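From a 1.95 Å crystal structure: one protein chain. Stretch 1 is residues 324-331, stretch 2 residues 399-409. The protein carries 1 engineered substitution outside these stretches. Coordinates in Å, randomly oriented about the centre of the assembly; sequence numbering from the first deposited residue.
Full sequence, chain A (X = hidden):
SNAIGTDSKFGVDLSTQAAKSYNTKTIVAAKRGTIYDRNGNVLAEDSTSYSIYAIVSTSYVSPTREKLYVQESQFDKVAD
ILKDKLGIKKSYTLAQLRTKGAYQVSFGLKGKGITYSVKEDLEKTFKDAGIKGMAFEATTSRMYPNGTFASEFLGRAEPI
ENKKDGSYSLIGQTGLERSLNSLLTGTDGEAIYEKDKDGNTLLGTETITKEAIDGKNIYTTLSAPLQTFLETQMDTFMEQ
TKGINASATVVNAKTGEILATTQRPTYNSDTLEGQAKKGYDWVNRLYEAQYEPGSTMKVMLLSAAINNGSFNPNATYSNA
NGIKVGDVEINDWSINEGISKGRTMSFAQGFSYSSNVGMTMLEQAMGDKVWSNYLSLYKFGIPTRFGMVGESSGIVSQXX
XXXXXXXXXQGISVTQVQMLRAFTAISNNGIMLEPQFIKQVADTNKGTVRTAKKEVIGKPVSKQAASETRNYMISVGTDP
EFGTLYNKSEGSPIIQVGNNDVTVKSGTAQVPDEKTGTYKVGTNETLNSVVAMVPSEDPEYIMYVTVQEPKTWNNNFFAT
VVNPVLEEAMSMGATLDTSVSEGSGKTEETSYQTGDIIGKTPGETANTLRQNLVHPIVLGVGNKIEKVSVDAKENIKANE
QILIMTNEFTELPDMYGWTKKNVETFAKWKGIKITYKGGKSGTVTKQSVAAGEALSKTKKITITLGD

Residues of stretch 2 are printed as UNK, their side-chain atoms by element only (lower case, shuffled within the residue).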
# COMPACT_ATOMS: atom_id res chain seq x y z
N LYS A 324 -36.97 -12.75 -5.21
CA LYS A 324 -37.12 -12.69 -3.76
C LYS A 324 -36.23 -13.74 -3.08
O LYS A 324 -36.23 -14.89 -3.47
CB LYS A 324 -38.59 -12.93 -3.42
CG LYS A 324 -39.08 -12.15 -2.21
CD LYS A 324 -40.57 -12.43 -1.97
CE LYS A 324 -41.22 -11.36 -1.09
NZ LYS A 324 -40.45 -11.08 0.16
N VAL A 325 -35.46 -13.30 -2.09
CA VAL A 325 -34.60 -14.19 -1.32
C VAL A 325 -34.93 -13.94 0.14
O VAL A 325 -34.74 -12.83 0.65
CB VAL A 325 -33.11 -13.91 -1.57
CG1 VAL A 325 -32.25 -14.78 -0.66
CG2 VAL A 325 -32.78 -14.16 -3.03
N GLY A 326 -35.41 -14.99 0.82
CA GLY A 326 -35.84 -14.87 2.20
C GLY A 326 -37.05 -13.95 2.21
O GLY A 326 -38.03 -14.22 1.52
N ASP A 327 -36.93 -12.84 2.94
CA ASP A 327 -37.98 -11.84 3.04
C ASP A 327 -37.52 -10.53 2.39
O ASP A 327 -38.05 -9.47 2.69
CB ASP A 327 -38.33 -11.60 4.52
CG ASP A 327 -38.83 -12.87 5.23
OD1 ASP A 327 -39.62 -13.64 4.63
OD2 ASP A 327 -38.46 -13.08 6.40
N VAL A 328 -36.54 -10.62 1.49
CA VAL A 328 -35.96 -9.44 0.82
C VAL A 328 -36.22 -9.47 -0.69
O VAL A 328 -36.13 -10.52 -1.31
CB VAL A 328 -34.44 -9.36 1.10
CG1 VAL A 328 -33.79 -8.21 0.33
CG2 VAL A 328 -34.21 -9.21 2.60
N GLU A 329 -36.52 -8.30 -1.26
CA GLU A 329 -36.84 -8.14 -2.68
C GLU A 329 -35.63 -7.56 -3.43
O GLU A 329 -35.12 -6.51 -3.05
CB GLU A 329 -38.02 -7.17 -2.83
CG GLU A 329 -38.60 -7.01 -4.24
CD GLU A 329 -39.50 -8.16 -4.69
OE1 GLU A 329 -39.84 -9.05 -3.87
OE2 GLU A 329 -39.88 -8.15 -5.88
N ILE A 330 -35.19 -8.23 -4.49
CA ILE A 330 -34.06 -7.78 -5.30
C ILE A 330 -34.56 -7.34 -6.67
O ILE A 330 -35.30 -8.06 -7.33
CB ILE A 330 -32.98 -8.88 -5.43
CG1 ILE A 330 -32.38 -9.19 -4.06
CG2 ILE A 330 -31.90 -8.47 -6.43
CD1 ILE A 330 -31.45 -10.39 -4.01
N ASN A 331 -34.15 -6.15 -7.10
CA ASN A 331 -34.56 -5.58 -8.38
C ASN A 331 -33.40 -4.95 -9.13
O ASN A 331 -32.37 -4.63 -8.54
CB ASN A 331 -35.65 -4.54 -8.14
CG ASN A 331 -36.97 -5.16 -7.72
OD1 ASN A 331 -37.67 -5.79 -8.52
ND2 ASN A 331 -37.35 -4.94 -6.47
N UNK A 399 -25.09 -15.41 6.57
CA UNK A 399 -26.55 -15.36 6.52
C UNK A 399 -26.98 -15.54 5.05
O UNK A 399 -26.40 -14.91 4.16
c UNK A 399 -27.05 -14.01 7.03
n UNK A 399 -29.17 -14.50 8.04
o UNK A 399 -29.14 -13.32 6.13
c UNK A 399 -28.55 -13.91 7.04
N UNK A 400 -28.00 -16.37 4.81
CA UNK A 400 -28.44 -16.71 3.44
C UNK A 400 -28.77 -15.48 2.59
O UNK A 400 -28.44 -15.44 1.41
c UNK A 400 -29.63 -17.67 3.45
o UNK A 400 -30.80 -17.04 3.96
N UNK A 401 -29.40 -14.48 3.20
CA UNK A 401 -29.74 -13.25 2.49
C UNK A 401 -28.47 -12.49 2.05
O UNK A 401 -28.39 -12.06 0.90
c UNK A 401 -30.64 -12.33 3.35
c UNK A 401 -30.97 -11.05 2.57
c UNK A 401 -31.90 -13.06 3.75
N UNK A 402 -27.49 -12.35 2.95
CA UNK A 402 -26.22 -11.69 2.60
C UNK A 402 -25.47 -12.46 1.51
O UNK A 402 -24.87 -11.84 0.65
c UNK A 402 -25.78 -10.63 4.85
n UNK A 402 -25.10 -9.50 5.04
o UNK A 402 -26.71 -10.94 5.55
c UNK A 402 -25.27 -11.55 3.78
N UNK A 403 -25.48 -13.79 1.57
CA UNK A 403 -24.78 -14.60 0.56
C UNK A 403 -25.35 -14.32 -0.84
O UNK A 403 -24.59 -14.18 -1.80
c UNK A 403 -24.12 -17.81 2.65
c UNK A 403 -24.19 -16.91 -0.26
c UNK A 403 -24.80 -16.10 0.88
c UNK A 403 -24.00 -16.38 2.16
N UNK A 404 -26.67 -14.20 -0.95
CA UNK A 404 -27.30 -13.87 -2.24
C UNK A 404 -26.93 -12.44 -2.67
O UNK A 404 -26.56 -12.20 -3.82
c UNK A 404 -28.81 -14.01 -2.17
N UNK A 405 -27.04 -11.50 -1.75
CA UNK A 405 -26.72 -10.10 -2.04
C UNK A 405 -25.26 -9.91 -2.44
O UNK A 405 -24.96 -9.05 -3.25
n UNK A 405 -29.84 -7.64 0.91
o UNK A 405 -27.97 -8.53 1.78
c UNK A 405 -28.75 -8.37 0.82
c UNK A 405 -27.01 -9.22 -0.82
c UNK A 405 -28.50 -9.04 -0.52
N UNK A 406 -24.37 -10.71 -1.84
CA UNK A 406 -22.94 -10.62 -2.14
C UNK A 406 -22.65 -10.86 -3.62
O UNK A 406 -21.59 -10.43 -4.10
c UNK A 406 -22.12 -11.60 -1.27
o UNK A 406 -22.36 -12.95 -1.63
N UNK A 407 -23.58 -11.52 -4.33
CA UNK A 407 -23.43 -11.79 -5.76
C UNK A 407 -23.36 -10.49 -6.58
O UNK A 407 -22.83 -10.49 -7.69
c UNK A 407 -24.55 -12.69 -6.29
o UNK A 407 -25.78 -12.00 -6.37
N UNK A 408 -23.92 -9.40 -6.03
CA UNK A 408 -23.80 -8.07 -6.63
C UNK A 408 -23.07 -7.11 -5.68
O UNK A 408 -23.19 -5.90 -5.77
c UNK A 408 -26.29 -7.60 -6.21
c UNK A 408 -28.48 -7.76 -4.47
c UNK A 408 -28.16 -8.83 -5.29
c UNK A 408 -27.72 -6.60 -4.53
c UNK A 408 -26.63 -6.52 -5.39
c UNK A 408 -25.14 -7.51 -7.16
c UNK A 408 -27.08 -8.74 -6.16
N UNK A 409 -22.31 -7.67 -4.76
CA UNK A 409 -21.48 -6.88 -3.86
C UNK A 409 -22.13 -6.08 -2.76
O UNK A 409 -21.61 -5.03 -2.39

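Position 399 has two side-chain carbons, the second carrying one oxygen and one nitrogen. That is a short carboxamide. It touches nothing on stretch 1. The residue is Asn399. It sits at the N-cap position, and its OD1 accepts a weak capping bond from the backbone N of position 401, at 3.2 Å.

Position 400 has one carbon followed by one oxygen, a hydroxymethyl group. Its CA-to-CB bond points sideways to stretch 1, and the side chain comes no nearer than 5.3 Å. The closest approach is through the backbone, with O of position 400 at 4.4 Å from Val325 CG1. It is Ser400.

Position 401 has three carbons, forked at the first, and no polar atom. One branch carbon lies 3.7 Å from Val328 CG2. The other lies 4.2 Å from Val325 O. A beta-branched side chain of three carbons is valine, so this is Val401, with chi1 in the t well. The branch facing Val328 is CG1 and the one near Val325 O is CG2.

Position 402 has two carbons, the second bearing one oxygen and one nitrogen. It is out of reach of stretch 1. It is Asn402, and its ND2 is hydrogen-bonded to a residue just before or after one of the stretches.

Position 403 has four carbons, forked at the first, with one arm two carbons long. It is buried but out of reach of stretch 1, with no side-chain atom within 7 Å. This is Ile403.

Position 404 has a single carbon, which points toward stretch 1 and lies 3.8 Å from Val325 CG1. It is Ala404. Its CB and Val325 CG1 are in apolar contact.

Position 405 has three carbons in a row, the third carrying one oxygen and one nitrogen. The chain starts sideways, but its end comes nearer to stretch 1. Its nitrogen is 4.0 Å from Val328 CG1, a contact without a hydrogen bond. It is Gln405, and the nitrogen is NE2.

Position 406 has one carbon and one oxygen, out of reach of stretch 1. It is Ser406. Its OG donates to Ile403 O at 2.6 Å.

Position 407 also has one carbon and one oxygen, and it too makes no contact. It is Ser407. Its OG donates to Ala404 O at 2.7 Å.

Position 408 has one carbon leading to a ring of six carbons, with no hydroxyl. A ring carbon lies 3.9 Å from Ile330 CD1, which meets the ring at its edge, near the ring plane. It is Phe408, and the ring carbon is CE1.

Position 409 has no side-chain atoms. It is Gly409. Its positive phi of 72° favours glycine.

No hydrogen bond crosses between the stretches. The contact is mainly apolar packing, with Gln405 alongside Val328. Val325 and Val328, at the ends of a type II' turn, meet Ala404 and Val401, while Ile330 meets Phe408. The CA-to-CB bonds of Val325, Val328 and Ile330 all point toward stretch 2. Together the two surfaces bury 316 Å².

Stretch 2 399-409: NSVNIAQSSFG
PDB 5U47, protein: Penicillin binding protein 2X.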